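Side-chain contacts in aromatic-amino-acid aminotransferase (Burkholderia pseudomallei, PDB 4F4E), which probably catalyses pyridoxal-phosphate-dependent transfer of amino groups between aromatic amino acids such as tyrosine and 2-oxoglutarate, as a homodimer: residues 103-108 against 236-241; 184-189 against 221-226. All coordinates share one frame; numbering follows the deposited sequence. Where two conformers were deposited one is given.

Interaction 1. Residues 103-108 against 236-241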
loop_
_atom_site.group_PDB
_atom_site.type_symbol
_atom_site.label_atom_id
_atom_site.label_comp_id
_atom_site.label_asym_id
_atom_site.label_seq_id
_atom_site.Cartn_x
_atom_site.Cartn_y
_atom_site.Cartn_z
ATOM N N LYS A 103 17.757 -11.281 8.112
ATOM C CA LYS A 103 19.135 -11.754 7.951
ATOM C C LYS A 103 19.977 -10.787 7.153
ATOM O O LYS A 103 21.184 -10.618 7.406
ATOM C CB LYS A 103 19.146 -13.175 7.364
ATOM C CG LYS A 103 18.639 -14.151 8.446
ATOM C CD LYS A 103 18.787 -15.626 8.112
ATOM C CE LYS A 103 18.393 -16.529 9.317
ATOM N NZ LYS A 103 18.557 -17.987 8.953
ATOM N N LEU A 104 19.365 -10.146 6.162
ATOM C CA LEU A 104 20.109 -9.184 5.345
ATOM C C LEU A 104 20.514 -7.988 6.208
ATOM O O LEU A 104 21.644 -7.487 6.110
ATOM C CB LEU A 104 19.220 -8.754 4.157
ATOM C CG LEU A 104 19.852 -7.824 3.141
ATOM C CD1 LEU A 104 21.022 -8.499 2.412
ATOM C CD2 LEU A 104 18.792 -7.384 2.122
ATOM N N LEU A 105 19.620 -7.567 7.090
ATOM C CA LEU A 105 19.885 -6.430 7.979
ATOM C C LEU A 105 20.821 -6.718 9.127
ATOM O O LEU A 105 21.678 -5.907 9.428
ATOM C CB LEU A 105 18.590 -5.845 8.559
ATOM C CG LEU A 105 17.662 -5.249 7.494
ATOM C CD1 LEU A 105 16.276 -4.932 8.075
ATOM C CD2 LEU A 105 18.203 -3.980 6.833
ATOM N N LEU A 106 20.652 -7.876 9.766
ATOM C CA LEU A 106 21.267 -8.167 11.054
ATOM C C LEU A 106 22.383 -9.148 10.957
ATOM O O LEU A 106 23.188 -9.194 11.875
ATOM C CB LEU A 106 20.220 -8.649 12.098
ATOM C CG LEU A 106 19.103 -7.629 12.312
ATOM C CD1 LEU A 106 17.982 -8.115 13.254
ATOM C CD2 LEU A 106 19.658 -6.275 12.767
ATOM N N GLY A 107 22.444 -9.917 9.862
ATOM C CA GLY A 107 23.459 -10.959 9.730
ATOM C C GLY A 107 22.851 -12.322 9.930
ATOM O O GLY A 107 21.915 -12.486 10.699
ATOM N N ASP A 108 23.392 -13.314 9.246
ATOM C CA ASP A 108 22.826 -14.659 9.329
ATOM C C ASP A 108 22.801 -15.182 10.754
ATOM O O ASP A 108 21.785 -15.769 11.160
ATOM C CB ASP A 108 23.566 -15.633 8.383
ATOM C CG ASP A 108 23.255 -15.358 6.920
ATOM O OD1 ASP A 108 22.264 -14.643 6.625
ATOM O OD2 ASP A 108 24.005 -15.836 6.051
ATOM N N ALA A 236 17.594 2.720 3.015
ATOM C CA ALA A 236 17.039 2.666 1.679
ATOM C C ALA A 236 18.100 2.337 0.615
ATOM O O ALA A 236 17.756 2.134 -0.534
ATOM C CB ALA A 236 16.361 3.982 1.354
ATOM N N TYR A 237 19.383 2.320 1.010
ATOM C CA TYR A 237 20.478 2.171 0.055
ATOM C C TYR A 237 21.516 1.122 0.464
ATOM O O TYR A 237 22.688 1.285 0.206
ATOM C CB TYR A 237 21.171 3.531 -0.181
ATOM C CG TYR A 237 20.240 4.582 -0.697
ATOM C CD1 TYR A 237 19.958 4.691 -2.065
ATOM C CD2 TYR A 237 19.670 5.527 0.174
ATOM C CE1 TYR A 237 19.097 5.673 -2.519
ATOM C CE2 TYR A 237 18.789 6.467 -0.278
ATOM C CZ TYR A 237 18.526 6.557 -1.629
ATOM O OH TYR A 237 17.658 7.509 -2.085
ATOM N N GLN A 238 21.073 0.017 1.069
ATOM C CA GLN A 238 21.985 -1.025 1.480
ATOM C C GLN A 238 22.630 -1.607 0.235
ATOM O O GLN A 238 21.952 -2.181 -0.593
ATOM C CB GLN A 238 21.288 -2.138 2.268
ATOM C CG GLN A 238 22.269 -3.151 2.841
ATOM C CD GLN A 238 21.596 -4.212 3.701
ATOM O OE1 GLN A 238 20.342 -4.264 3.809
ATOM N NE2 GLN A 238 22.394 -5.054 4.293
ATOM N N GLY A 239 23.941 -1.437 0.130
ATOM C CA GLY A 239 24.710 -1.861 -1.045
ATOM C C GLY A 239 25.276 -0.739 -1.889
ATOM O O GLY A 239 26.138 -0.989 -2.740
ATOM N N PHE A 240 24.798 0.490 -1.689
ATOM C CA PHE A 240 25.319 1.619 -2.489
ATOM C C PHE A 240 26.515 2.360 -1.870
ATOM O O PHE A 240 27.069 3.281 -2.508
ATOM C CB PHE A 240 24.212 2.617 -2.811
ATOM C CG PHE A 240 23.234 2.108 -3.823
ATOM C CD1 PHE A 240 23.508 2.214 -5.166
ATOM C CD2 PHE A 240 22.067 1.493 -3.433
ATOM C CE1 PHE A 240 22.596 1.754 -6.122
ATOM C CE2 PHE A 240 21.167 1.056 -4.369
ATOM C CZ PHE A 240 21.440 1.172 -5.712
ATOM N N GLY A 241 26.831 2.054 -0.622
ATOM C CA GLY A 241 27.849 2.805 0.106
ATOM C C GLY A 241 29.190 2.095 0.022
ATOM O O GLY A 241 30.055 2.442 -0.795
#

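Interaction 2. Residues 184-189 against 221-226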
loop_
_atom_site.group_PDB
_atom_site.type_symbol
_atom_site.label_atom_id
_atom_site.label_comp_id
_atom_site.label_asym_id
_atom_site.label_seq_id
_atom_site.Cartn_x
_atom_site.Cartn_y
_atom_site.Cartn_z
ATOM N N GLY A 184 27.069 19.500 16.573
ATOM C CA GLY A 184 25.732 20.038 16.648
ATOM C C GLY A 184 24.741 18.887 16.728
ATOM O O GLY A 184 23.758 18.960 17.479
ATOM N N MET A 185 25.000 17.819 15.979
ATOM C CA MET A 185 24.086 16.670 16.034
ATOM C C MET A 185 24.053 16.088 17.444
ATOM O O MET A 185 23.010 15.882 18.026
ATOM C CB MET A 185 24.543 15.573 15.094
ATOM C CG MET A 185 23.625 14.356 15.117
ATOM S SD MET A 185 24.068 13.134 13.850
ATOM C CE MET A 185 22.876 11.828 14.190
ATOM N N LEU A 186 25.226 15.794 17.978
ATOM C CA LEU A 186 25.279 15.148 19.256
ATOM C C LEU A 186 24.685 16.059 20.335
ATOM O O LEU A 186 23.964 15.588 21.247
ATOM C CB LEU A 186 26.712 14.747 19.587
ATOM C CG LEU A 186 26.645 13.504 20.472
ATOM C CD1 LEU A 186 26.298 12.289 19.604
ATOM C CD2 LEU A 186 27.960 13.343 21.213
ATOM N N ALA A 187 24.946 17.355 20.232
ATOM C CA ALA A 187 24.421 18.274 21.229
ATOM C C ALA A 187 22.898 18.286 21.218
ATOM O O ALA A 187 22.271 18.276 22.279
ATOM C CB ALA A 187 25.001 19.688 21.071
ATOM N N ALA A 188 22.316 18.201 20.026
ATOM C CA ALA A 188 20.852 18.120 19.865
ATOM C C ALA A 188 20.304 16.861 20.512
ATOM O O ALA A 188 19.343 16.918 21.273
ATOM C CB ALA A 188 20.448 18.185 18.381
ATOM N N LEU A 189 20.914 15.710 20.212
ATOM C CA LEU A 189 20.479 14.460 20.806
ATOM C C LEU A 189 20.594 14.521 22.330
ATOM O O LEU A 189 19.705 14.070 23.043
ATOM C CB LEU A 189 21.307 13.287 20.270
ATOM C CG LEU A 189 21.260 12.969 18.782
ATOM C CD1 LEU A 189 22.388 11.975 18.463
ATOM C CD2 LEU A 189 19.894 12.436 18.399
ATOM N N VAL A 221 24.709 5.924 19.177
ATOM C CA VAL A 221 24.108 4.806 19.894
ATOM C C VAL A 221 24.184 5.051 21.417
ATOM O O VAL A 221 23.199 4.857 22.105
ATOM C CB VAL A 221 24.802 3.465 19.540
ATOM C CG1 VAL A 221 24.299 2.320 20.396
ATOM C CG2 VAL A 221 24.589 3.159 18.048
ATOM N N GLU A 222 25.347 5.491 21.914
ATOM C CA GLU A 222 25.519 5.707 23.365
ATOM C C GLU A 222 24.553 6.773 23.899
ATOM O O GLU A 222 23.946 6.594 24.979
ATOM C CB GLU A 222 26.969 6.053 23.730
ATOM C CG GLU A 222 27.204 6.213 25.235
ATOM C CD GLU A 222 26.986 7.651 25.776
ATOM O OE1 GLU A 222 27.172 8.632 25.015
ATOM O OE2 GLU A 222 26.653 7.803 26.987
ATOM N N VAL A 223 24.367 7.859 23.149
ATOM C CA VAL A 223 23.420 8.911 23.563
ATOM C C VAL A 223 21.971 8.464 23.489
ATOM O O VAL A 223 21.216 8.692 24.419
ATOM C CB VAL A 223 23.622 10.238 22.789
ATOM C CG1 VAL A 223 22.621 11.281 23.253
ATOM C CG2 VAL A 223 25.034 10.740 23.031
ATOM N N VAL A 224 21.586 7.797 22.391
ATOM C CA VAL A 224 20.232 7.253 22.275
ATOM C C VAL A 224 19.954 6.320 23.455
ATOM O O VAL A 224 18.881 6.357 24.037
ATOM C CB VAL A 224 20.040 6.529 20.930
ATOM C CG1 VAL A 224 18.778 5.644 20.950
ATOM C CG2 VAL A 224 19.991 7.511 19.778
ATOM N N LYS A 225 20.914 5.476 23.794
ATOM C CA LYS A 225 20.728 4.559 24.921
ATOM C C LYS A 225 20.592 5.328 26.235
ATOM O O LYS A 225 19.613 5.135 26.970
ATOM C CB LYS A 225 21.840 3.501 25.002
ATOM C CG LYS A 225 21.567 2.444 26.086
ATOM C CD LYS A 225 21.993 1.029 25.679
ATOM C CE LYS A 225 21.685 -0.035 26.743
ATOM N NZ LYS A 225 20.567 -0.943 26.389
ATOM N N ALA A 226 21.562 6.197 26.526
ATOM C CA ALA A 226 21.575 6.955 27.770
ATOM C C ALA A 226 20.320 7.826 27.965
ATOM O O ALA A 226 19.806 7.949 29.114
ATOM C CB ALA A 226 22.850 7.778 27.903
#

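Interaction 1. Residues 103-108 against 236-241
Gln238 reaches the last turn of helix 95-106 at full stretch, and its NE2 donates to the backbone O of Leu104 at 3.1 Å. The side chain is extended throughout: CG lies opposite the backbone N (chi1 -173°) and the chain runs straight on beyond it, bridging to Leu104 O across backbones whose nearest CA atoms, those of Gln238 and Leu105, are 8.7 Å apart. The bond is nearly linear at the hydrogen, 168°. Leu104 O lies almost in the amide plane of Gln238, yet the amide nitrogen stands 54° above the carbonyl plane, so it does not use a lone-pair direction. Gln238 belongs to a type II turn from Tyr237 to Phe240, in the loop that leaves strand 230-235 of the central sheet of this class I aminotransferase; Tyr237 OH is hydrogen-bonded to O3 of the pyridoxal-phosphate-modified residue 269. The amide oxygen meets carbon. OE1 lies 3.7 Å from Leu104 CG, while CD2 of Leu105 approaches the same oxygen at 3.7 Å. Leu104 and Gln238 pass alongside each other in opposite senses, with Leu104 CG also 3.9 Å from Gln238 NE2. Both polar ends of the bond are shared: NE2 also donates to Ile244 O, so two acceptors fix the rotation of the buried amide; Leu104 O in turn also receives Arg252 NH2.

Interaction 2. Residues 184-189 against 221-226
Val223 presents both methyls to the neighbouring helix because its chi1 of 180° sets CG1 opposite the backbone N and CG2 opposite the carbonyl carbon, while its CB points toward residues 184-189. With CG anti to the backbone N (chi1 -150°), Leu186 brings its branch end nearer to Val223 than the direction of its CB would suggest. The two methyls of the valine then divide the work. CG2 of Val223 meets the branch of Leu186, with CD1 at 4.0 Å and the branching CG hardly farther off at 4.1 Å, the two side chains meeting at a slant. CG1 goes to Leu189 and touches the root of that side chain: the separation from Leu189 CB is 3.8 Å. Leu189 C follows at 3.9 Å from the same methyl, so Val223 packs against backbone as well as side chain at this point. The backbones come close here, with 6.9 Å between the CA atoms of Leu189 and Val223. Val223 alone supplies nearly half of the 157 Å² buried, and the interface is wholly apolar. Beyond it, Leu189 rests on Val198 of strand 197-201 and Met185 on Leu200 of the same strand, whereas Val224 turns to Phe254 of helix 249-256. Residues 221-226 belong to the helix that links strand 197-201 to its parallel neighbour 230-235, a beta-alpha-beta crossover; one valine fitted against two leucines one helical turn apart thus joins adjacent helices covering the sheet of the alpha/beta aminotransferase fold.

In the fold
The two contacts do not touch: their centres are 24 Å apart and their nearest atoms about 12 Å. Both segments of interaction 2 fall between those of interaction 1 in sequence, and strand 230-235 connects them, since helix 214-227 leads into it and the loop of residues 236-241 leaves it. Interaction 1 is the nearer to the cofactor-linked Tyr237, although Gln238 NE2 is still 14.9 Å from Tyr237 OH. Interaction 2 is remote from that site, with Val223 CB 25.7 Å from Tyr237 OH. Helix 249-256 relates to both, through Arg252 to interaction 1 and Phe254 to interaction 2.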